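Local coordinates for putative dehydrogenase (Pseudomonas fluorescens, PDB 6UUG), which acts as the flavin-dependent methanesulfinate monooxygenase MsuC, the oxygenase of a two-component system in bacterial sulfur assimilation, at residues 89-100 against 254-265. Sequence-based numbering, arbitrary orientation.
Sequences LQVVREFAKVDS and LTFTHMFLGIAE
Gly262 lies against Arg93 and Ala96 where helices 85-96 and 247-277 come together; the axes of segments 89-96 and 254-265 approach to 7.2 Å and are inclined by 37°. Glycine suits this place because a CB would run into Arg93 O and Ala96 CB. The backbones meet directly: the CA of Gly262 is 3.5 Å from Arg93 O, and the CA of Lys97 lies 3.2 Å from Gly262 O, both as CA-H...O contacts. Ala96 is small enough to bring its CB against Met259 O.

Toward Leu89 the packing stays close, with CB of Leu89 centred over one face of the His258 ring in a CH-pi contact, 3.4 Å from the centroid. The ring is steadied by ND1, which donates to Leu254 O (2.9 Å) one turn back in its own helix. Branched Leu89 also fills the apolar end, its CD1 packing on Leu254 CD2.

The other flank is polar: Arg93 and Lys97 are partly exposed, while Glu265 is buried. CG of Arg93 stands opposite the backbone N (chi1 167°) and the chain runs extended from CG to NE, long enough to grip Glu265 side-on: NE meets OE1 at 2.8 Å and NH2 meets OE2 at 2.7 Å. The methyl CD2 of Leu261 covers one guanidinium face. Glu315 takes NH1 of Arg93 and Arg311 pairs with OE2 of Glu265, giving the buried carboxylate two arginine partners. CE of Lys97 lies by Glu265 OE1, with NZ beyond salt-bridge distance.

Such close helix packing around a glycine, edged by a salt bridge, here joins the N-terminal and C-terminal helical regions of the acyl-CoA dehydrogenase fold.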
loop_
_atom_site.group_PDB
_atom_site.type_symbol
_atom_site.label_atom_id
_atom_site.label_comp_id
_atom_site.label_asym_id
_atom_site.label_seq_id
_atom_site.Cartn_x
_atom_site.Cartn_y
_atom_site.Cartn_z
ATOM N N LEU A 89 30.200 -5.601 -7.648
ATOM C CA LEU A 89 28.746 -5.682 -7.507
ATOM C C LEU A 89 28.036 -4.797 -8.526
ATOM O O LEU A 89 26.931 -5.124 -8.958
ATOM C CB LEU A 89 28.355 -5.306 -6.073
ATOM C CG LEU A 89 28.883 -6.262 -5.016
ATOM C CD1 LEU A 89 28.759 -5.671 -3.616
ATOM C CD2 LEU A 89 28.158 -7.597 -5.130
ATOM N N GLN A 90 28.649 -3.679 -8.930
ATOM C CA GLN A 90 28.114 -2.889 -10.034
ATOM C C GLN A 90 27.996 -3.723 -11.305
ATOM O O GLN A 90 27.028 -3.590 -12.059
ATOM C CB GLN A 90 29.010 -1.659 -10.287
ATOM C CG GLN A 90 28.413 -0.667 -11.279
ATOM C CD GLN A 90 29.312 0.553 -11.516
ATOM O OE1 GLN A 90 30.528 0.484 -11.340
ATOM N NE2 GLN A 90 28.713 1.659 -11.930
ATOM N N VAL A 91 28.982 -4.584 -11.569
ATOM C CA VAL A 91 28.896 -5.439 -12.750
ATOM C C VAL A 91 27.784 -6.476 -12.586
ATOM O O VAL A 91 27.040 -6.747 -13.533
ATOM C CB VAL A 91 30.263 -6.077 -13.052
ATOM C CG1 VAL A 91 30.123 -7.158 -14.108
ATOM C CG2 VAL A 91 31.249 -4.968 -13.518
ATOM N N VAL A 92 27.622 -7.039 -11.381
ATOM C CA VAL A 92 26.487 -7.937 -11.125
ATOM C C VAL A 92 25.167 -7.241 -11.469
ATOM O O VAL A 92 24.297 -7.797 -12.160
ATOM C CB VAL A 92 26.503 -8.419 -9.657
ATOM C CG1 VAL A 92 25.227 -9.186 -9.335
ATOM C CG2 VAL A 92 27.725 -9.300 -9.369
ATOM N N ARG A 93 25.001 -6.010 -10.975
ATOM C CA ARG A 93 23.807 -5.215 -11.242
ATOM C C ARG A 93 23.611 -4.983 -12.737
ATOM O O ARG A 93 22.490 -5.089 -13.254
ATOM C CB ARG A 93 23.932 -3.879 -10.496
ATOM C CG ARG A 93 22.937 -2.778 -10.870
ATOM C CD ARG A 93 23.310 -1.497 -10.094
ATOM N NE ARG A 93 22.465 -0.331 -10.358
ATOM C CZ ARG A 93 22.681 0.861 -9.803
ATOM N NH1 ARG A 93 23.699 1.019 -8.957
ATOM N NH2 ARG A 93 21.890 1.893 -10.091
ATOM N N GLU A 94 24.701 -4.680 -13.453
ATOM C CA GLU A 94 24.600 -4.419 -14.887
ATOM C C GLU A 94 24.142 -5.657 -15.651
ATOM O O GLU A 94 23.318 -5.560 -16.564
ATOM C CB GLU A 94 25.944 -3.933 -15.424
ATOM C CG GLU A 94 25.877 -3.459 -16.864
ATOM C CD GLU A 94 25.158 -2.130 -17.014
ATOM O OE1 GLU A 94 25.119 -1.346 -16.041
ATOM O OE2 GLU A 94 24.633 -1.864 -18.115
ATOM N N PHE A 95 24.672 -6.835 -15.295
ATOM C CA PHE A 95 24.213 -8.062 -15.946
ATOM C C PHE A 95 22.745 -8.323 -15.629
ATOM O O PHE A 95 21.973 -8.721 -16.508
ATOM C CB PHE A 95 25.051 -9.261 -15.510
ATOM C CG PHE A 95 26.434 -9.295 -16.102
ATOM C CD1 PHE A 95 26.667 -8.809 -17.376
ATOM C CD2 PHE A 95 27.490 -9.816 -15.378
ATOM C CE1 PHE A 95 27.955 -8.838 -17.923
ATOM C CE2 PHE A 95 28.773 -9.858 -15.923
ATOM C CZ PHE A 95 28.993 -9.368 -17.192
ATOM N N ALA A 96 22.335 -8.061 -14.387
ATOM C CA ALA A 96 20.967 -8.357 -13.967
ATOM C C ALA A 96 19.920 -7.536 -14.711
ATOM O O ALA A 96 18.755 -7.952 -14.765
ATOM C CB ALA A 96 20.826 -8.146 -12.459
ATOM N N LYS A 97 20.301 -6.394 -15.288
ATOM C CA LYS A 97 19.350 -5.629 -16.086
ATOM C C LYS A 97 18.858 -6.430 -17.286
ATOM O O LYS A 97 17.710 -6.249 -17.718
ATOM C CB LYS A 97 19.981 -4.325 -16.563
ATOM C CG LYS A 97 20.340 -3.361 -15.462
ATOM C CD LYS A 97 21.107 -2.161 -16.034
ATOM C CE LYS A 97 21.519 -1.237 -14.941
ATOM N NZ LYS A 97 22.064 0.053 -15.502
ATOM N N VAL A 98 19.691 -7.330 -17.818
ATOM C CA VAL A 98 19.366 -8.047 -19.049
ATOM C C VAL A 98 19.213 -9.545 -18.800
ATOM O O VAL A 98 18.462 -10.225 -19.511
ATOM C CB VAL A 98 20.426 -7.796 -20.146
ATOM C CG1 VAL A 98 20.497 -6.320 -20.499
ATOM C CG2 VAL A 98 21.784 -8.299 -19.711
ATOM N N ASP A 99 19.916 -10.078 -17.797
ATOM C CA ASP A 99 20.004 -11.533 -17.650
ATOM C C ASP A 99 20.359 -11.855 -16.194
ATOM O O ASP A 99 21.536 -11.956 -15.845
ATOM C CB ASP A 99 21.035 -12.091 -18.613
ATOM C CG ASP A 99 21.060 -13.607 -18.646
ATOM O OD1 ASP A 99 20.480 -14.263 -17.744
ATOM O OD2 ASP A 99 21.674 -14.141 -19.603
ATOM N N SER A 100 19.333 -12.023 -15.365
ATOM C CA SER A 100 19.596 -12.205 -13.943
ATOM C C SER A 100 20.191 -13.571 -13.637
ATOM O O SER A 100 20.814 -13.722 -12.587
ATOM C CB SER A 100 18.319 -12.001 -13.133
ATOM O OG SER A 100 17.349 -12.949 -13.503
ATOM N N LEU A 254 24.440 -8.758 -0.162
ATOM C CA LEU A 254 24.543 -7.587 -1.027
ATOM C C LEU A 254 24.659 -7.974 -2.504
ATOM O O LEU A 254 24.280 -7.180 -3.375
ATOM C CB LEU A 254 25.731 -6.710 -0.573
ATOM C CG LEU A 254 25.811 -5.306 -1.189
ATOM C CD1 LEU A 254 24.510 -4.560 -1.006
ATOM C CD2 LEU A 254 26.962 -4.499 -0.569
ATOM N N THR A 255 25.141 -9.183 -2.808
ATOM C CA THR A 255 25.139 -9.658 -4.193
ATOM C C THR A 255 23.711 -9.837 -4.693
ATOM O O THR A 255 23.354 -9.337 -5.768
ATOM C CB THR A 255 25.930 -10.968 -4.300
ATOM O OG1 THR A 255 27.311 -10.722 -3.978
ATOM C CG2 THR A 255 25.841 -11.557 -5.710
ATOM N N PHE A 256 22.874 -10.526 -3.903
ATOM C CA PHE A 256 21.450 -10.627 -4.229
ATOM C C PHE A 256 20.827 -9.252 -4.368
ATOM O O PHE A 256 20.034 -9.013 -5.282
ATOM C CB PHE A 256 20.694 -11.401 -3.144
ATOM C CG PHE A 256 20.822 -12.886 -3.257
ATOM C CD1 PHE A 256 20.429 -13.535 -4.415
ATOM C CD2 PHE A 256 21.277 -13.636 -2.189
ATOM C CE1 PHE A 256 20.532 -14.915 -4.521
ATOM C CE2 PHE A 256 21.381 -15.015 -2.283
ATOM C CZ PHE A 256 21.008 -15.653 -3.456
ATOM N N THR A 257 21.170 -8.338 -3.452
ATOM C CA THR A 257 20.566 -7.010 -3.458
ATOM C C THR A 257 20.874 -6.272 -4.754
ATOM O O THR A 257 19.988 -5.631 -5.330
ATOM C CB THR A 257 21.042 -6.195 -2.250
ATOM O OG1 THR A 257 20.640 -6.845 -1.037
ATOM C CG2 THR A 257 20.421 -4.796 -2.267
ATOM N N HIS A 258 22.133 -6.325 -5.211
ATOM C CA HIS A 258 22.480 -5.689 -6.481
ATOM C C HIS A 258 21.739 -6.336 -7.645
ATOM O O HIS A 258 21.381 -5.653 -8.616
ATOM C CB HIS A 258 23.995 -5.750 -6.710
ATOM C CG HIS A 258 24.750 -4.671 -6.007
ATOM N ND1 HIS A 258 24.961 -4.665 -4.648
ATOM C CD2 HIS A 258 25.339 -3.547 -6.490
ATOM C CE1 HIS A 258 25.658 -3.585 -4.322
ATOM N NE2 HIS A 258 25.901 -2.891 -5.424
ATOM N N MET A 259 21.537 -7.660 -7.585
ATOM C CA MET A 259 20.727 -8.349 -8.592
ATOM C C MET A 259 19.307 -7.800 -8.618
ATOM O O MET A 259 18.738 -7.557 -9.695
ATOM C CB MET A 259 20.682 -9.860 -8.314
ATOM C CG MET A 259 21.960 -10.631 -8.566
ATOM S SD MET A 259 21.881 -12.314 -7.871
ATOM C CE MET A 259 20.337 -12.906 -8.550
ATOM N N PHE A 260 18.697 -7.654 -7.432
ATOM C CA PHE A 260 17.326 -7.164 -7.341
ATOM C C PHE A 260 17.191 -5.782 -7.966
ATOM O O PHE A 260 16.228 -5.504 -8.690
ATOM C CB PHE A 260 16.871 -7.103 -5.874
ATOM C CG PHE A 260 16.829 -8.440 -5.152
ATOM C CD1 PHE A 260 17.033 -9.639 -5.812
ATOM C CD2 PHE A 260 16.581 -8.470 -3.777
ATOM C CE1 PHE A 260 16.989 -10.869 -5.112
ATOM C CE2 PHE A 260 16.543 -9.684 -3.085
ATOM C CZ PHE A 260 16.744 -10.874 -3.759
ATOM N N LEU A 261 18.124 -4.882 -7.646
ATOM C CA LEU A 261 18.081 -3.550 -8.236
ATOM C C LEU A 261 18.247 -3.620 -9.750
ATOM O O LEU A 261 17.488 -2.987 -10.493
ATOM C CB LEU A 261 19.157 -2.655 -7.612
ATOM C CG LEU A 261 19.414 -1.311 -8.300
ATOM C CD1 LEU A 261 18.175 -0.439 -8.346
ATOM C CD2 LEU A 261 20.530 -0.591 -7.516
ATOM N N GLY A 262 19.219 -4.407 -10.223
ATOM C CA GLY A 262 19.414 -4.561 -11.661
ATOM C C GLY A 262 18.172 -5.066 -12.381
ATOM O O GLY A 262 17.816 -4.567 -13.449
ATOM N N ILE A 263 17.490 -6.050 -11.801
ATOM C CA ILE A 263 16.269 -6.569 -12.426
ATOM C C ILE A 263 15.220 -5.465 -12.562
ATOM O O ILE A 263 14.621 -5.277 -13.630
ATOM C CB ILE A 263 15.720 -7.758 -11.620
ATOM C CG1 ILE A 263 16.632 -8.983 -11.734
ATOM C CG2 ILE A 263 14.312 -8.095 -12.091
ATOM C CD1 ILE A 263 16.326 -10.051 -10.673
ATOM N N ALA A 264 14.979 -4.720 -11.476
ATOM C CA ALA A 264 14.016 -3.620 -11.513
ATOM C C ALA A 264 14.415 -2.548 -12.527
ATOM O O ALA A 264 13.555 -2.007 -13.235
ATOM C CB ALA A 264 13.863 -3.019 -10.113
ATOM N N GLU A 265 15.716 -2.227 -12.614
ATOM C CA GLU A 265 16.169 -1.221 -13.576
ATOM C C GLU A 265 15.988 -1.711 -15.009
ATOM O O GLU A 265 15.606 -0.938 -15.899
ATOM C CB GLU A 265 17.644 -0.871 -13.314
ATOM C CG GLU A 265 17.865 -0.057 -12.047
ATOM C CD GLU A 265 19.319 0.326 -11.827
ATOM O OE1 GLU A 265 20.205 -0.540 -11.970
ATOM O OE2 GLU A 265 19.558 1.508 -11.489
#